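Local coordinates for putative oxidoreductase (Magnetospirillum magnetotacticum, PDB 3C1A), which is a putative oxidoreductase of the GFO/IDH/MocA type that probably binds a nicotinamide dinucleotide cofactor through its Rossmann-fold domain, at residues Pro68-Val73 / Ser92-Leu97. Sequence-based numbering, arbitrary orientation.
Sequences PEVEAV and SGKAVL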
loop_
_atom_site.group_PDB
_atom_site.type_symbol
_atom_site.label_atom_id
_atom_site.label_comp_id
_atom_site.label_asym_id
_atom_site.label_seq_id
_atom_site.Cartn_x
_atom_site.Cartn_y
_atom_site.Cartn_z
ATOM N N PRO A 68 -18.624 8.404 -19.932
ATOM C CA PRO A 68 -19.765 8.807 -19.083
ATOM C C PRO A 68 -20.229 7.763 -18.085
ATOM O O PRO A 68 -20.718 8.108 -17.016
ATOM C CB PRO A 68 -20.880 9.093 -20.103
ATOM C CG PRO A 68 -20.505 8.401 -21.323
ATOM C CD PRO A 68 -19.016 8.232 -21.338
ATOM N N GLU A 69 -20.065 6.497 -18.444
ATOM C CA GLU A 69 -20.501 5.358 -17.635
ATOM C C GLU A 69 -19.494 4.915 -16.555
ATOM O O GLU A 69 -19.833 4.125 -15.692
ATOM C CB GLU A 69 -20.867 4.186 -18.556
ATOM C CG GLU A 69 -19.747 3.186 -19.021
ATOM C CD GLU A 69 -18.702 3.749 -19.993
ATOM O OE1 GLU A 69 -18.880 4.872 -20.539
ATOM O OE2 GLU A 69 -17.674 3.046 -20.211
ATOM N N VAL A 70 -18.273 5.406 -16.602
ATOM C CA VAL A 70 -17.273 5.001 -15.609
ATOM C C VAL A 70 -17.575 5.747 -14.331
ATOM O O VAL A 70 -17.654 6.966 -14.338
ATOM C CB VAL A 70 -15.831 5.312 -16.086
ATOM C CG1 VAL A 70 -14.850 5.163 -14.953
ATOM C CG2 VAL A 70 -15.450 4.406 -17.261
ATOM N N GLU A 71 -17.734 5.023 -13.233
ATOM C CA GLU A 71 -17.990 5.655 -11.931
ATOM C C GLU A 71 -16.705 5.973 -11.142
ATOM O O GLU A 71 -16.685 6.909 -10.340
ATOM C CB GLU A 71 -18.902 4.770 -11.105
ATOM C CG GLU A 71 -20.296 4.692 -11.695
ATOM C CD GLU A 71 -21.245 3.896 -10.856
ATOM O OE1 GLU A 71 -21.893 4.485 -9.969
ATOM O OE2 GLU A 71 -21.373 2.688 -11.122
ATOM N N ALA A 72 -15.659 5.174 -11.365
ATOM C CA ALA A 72 -14.433 5.205 -10.569
ATOM C C ALA A 72 -13.276 4.629 -11.373
ATOM O O ALA A 72 -13.480 3.782 -12.227
ATOM C CB ALA A 72 -14.630 4.397 -9.249
ATOM N N VAL A 73 -12.067 5.127 -11.104
ATOM C CA VAL A 73 -10.853 4.746 -11.840
ATOM C C VAL A 73 -9.812 4.145 -10.881
ATOM O O VAL A 73 -9.518 4.745 -9.842
ATOM C CB VAL A 73 -10.209 5.969 -12.558
ATOM C CG1 VAL A 73 -9.026 5.531 -13.407
ATOM C CG2 VAL A 73 -11.250 6.726 -13.422
ATOM N N SER A 92 -12.618 15.163 -13.593
ATOM C CA SER A 92 -13.784 14.522 -14.206
ATOM C C SER A 92 -14.854 14.028 -13.240
ATOM O O SER A 92 -15.862 13.485 -13.690
ATOM C CB SER A 92 -13.332 13.337 -15.062
ATOM O OG SER A 92 -12.852 13.793 -16.316
ATOM N N GLY A 93 -14.655 14.182 -11.932
ATOM C CA GLY A 93 -15.620 13.696 -10.964
ATOM C C GLY A 93 -15.606 12.198 -10.696
ATOM O O GLY A 93 -16.526 11.697 -10.076
ATOM N N LYS A 94 -14.553 11.480 -11.093
ATOM C CA LYS A 94 -14.501 10.033 -10.846
ATOM C C LYS A 94 -13.644 9.719 -9.646
ATOM O O LYS A 94 -12.499 10.182 -9.555
ATOM C CB LYS A 94 -13.966 9.287 -12.046
ATOM C CG LYS A 94 -14.942 9.329 -13.195
ATOM C CD LYS A 94 -14.250 9.213 -14.475
ATOM C CE LYS A 94 -15.258 9.031 -15.623
ATOM N NZ LYS A 94 -16.389 9.957 -15.565
ATOM N N ALA A 95 -14.194 8.916 -8.745
ATOM C CA ALA A 95 -13.441 8.392 -7.616
ATOM C C ALA A 95 -12.208 7.608 -8.053
ATOM O O ALA A 95 -12.241 6.918 -9.098
ATOM C CB ALA A 95 -14.310 7.498 -6.786
ATOM N N VAL A 96 -11.139 7.705 -7.241
ATOM C CA VAL A 96 -9.815 7.155 -7.608
ATOM C C VAL A 96 -9.291 6.233 -6.532
ATOM O O VAL A 96 -9.337 6.582 -5.352
ATOM C CB VAL A 96 -8.747 8.278 -7.833
ATOM C CG1 VAL A 96 -7.412 7.660 -8.044
ATOM C CG2 VAL A 96 -9.127 9.210 -9.040
ATOM N N LEU A 97 -8.836 5.043 -6.941
ATOM C CA LEU A 97 -7.994 4.162 -6.131
ATOM C C LEU A 97 -6.661 4.086 -6.816
ATOM O O LEU A 97 -6.581 3.561 -7.940
ATOM C CB LEU A 97 -8.596 2.738 -6.033
ATOM C CG LEU A 97 -7.753 1.733 -5.220
ATOM C CD1 LEU A 97 -7.579 2.106 -3.721
ATOM C CD2 LEU A 97 -8.369 0.326 -5.344
#
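The parallel strands 72-76 and 95-99 of the Rossmann domain start side by side here, joined at Val73, Ala95 and Leu97 and, just before the strands, at Val70 and Lys94. Val73 N donates to Ala95 O over 2.7 Å, and Leu97 N returns a bond to Val73 O at 3.0 Å. One residue of 72-76 is thus gripped through both its N-H and its C=O by the two residues flanking Val96. The same oxygens also receive CA-H contacts, from Ala72 CA to Ala95 O at 3.1 Å and from Val96 CA to Val73 O at 3.3 Å. On one face of the sheet the methyls of Ala72 and Ala95 meet, CB to CB, at 4.0 Å; Val73 and Val96 occupy the other.

Ahead of the strand, Lys94 reaches back along 68-73. Its CG, anti to the carbonyl carbon (chi1 -69°), sends the chain toward Val70, past Val70 O; in the conformer given here, Val73 CG2 lies against Lys94 CB and CD. Further out the chain crosses Val70 at about a right angle, bringing Lys94 CE to 3.8 Å from Val70 CB and 3.4 Å from Val70 O. A bend at chi4 (46°) turns NZ to its hydrogen-bond acceptor, Ala67 O, which ties the lysine to the loop that leads into strand 72-76. An alanine in place of Lys94 would probably leave Ala67 O without this donor and open a gap beside Val70. Strand 11-17 flanks 72-76 on the side away from 95-99, and helix 82-91 closes in a Schellman motif, with Gly93 at positive phi, just before Lys94 and strand 95-99. Two parallel neighbours linked through a helix in this way form the beta-alpha-beta crossover typical of NAD-binding Rossmann folds.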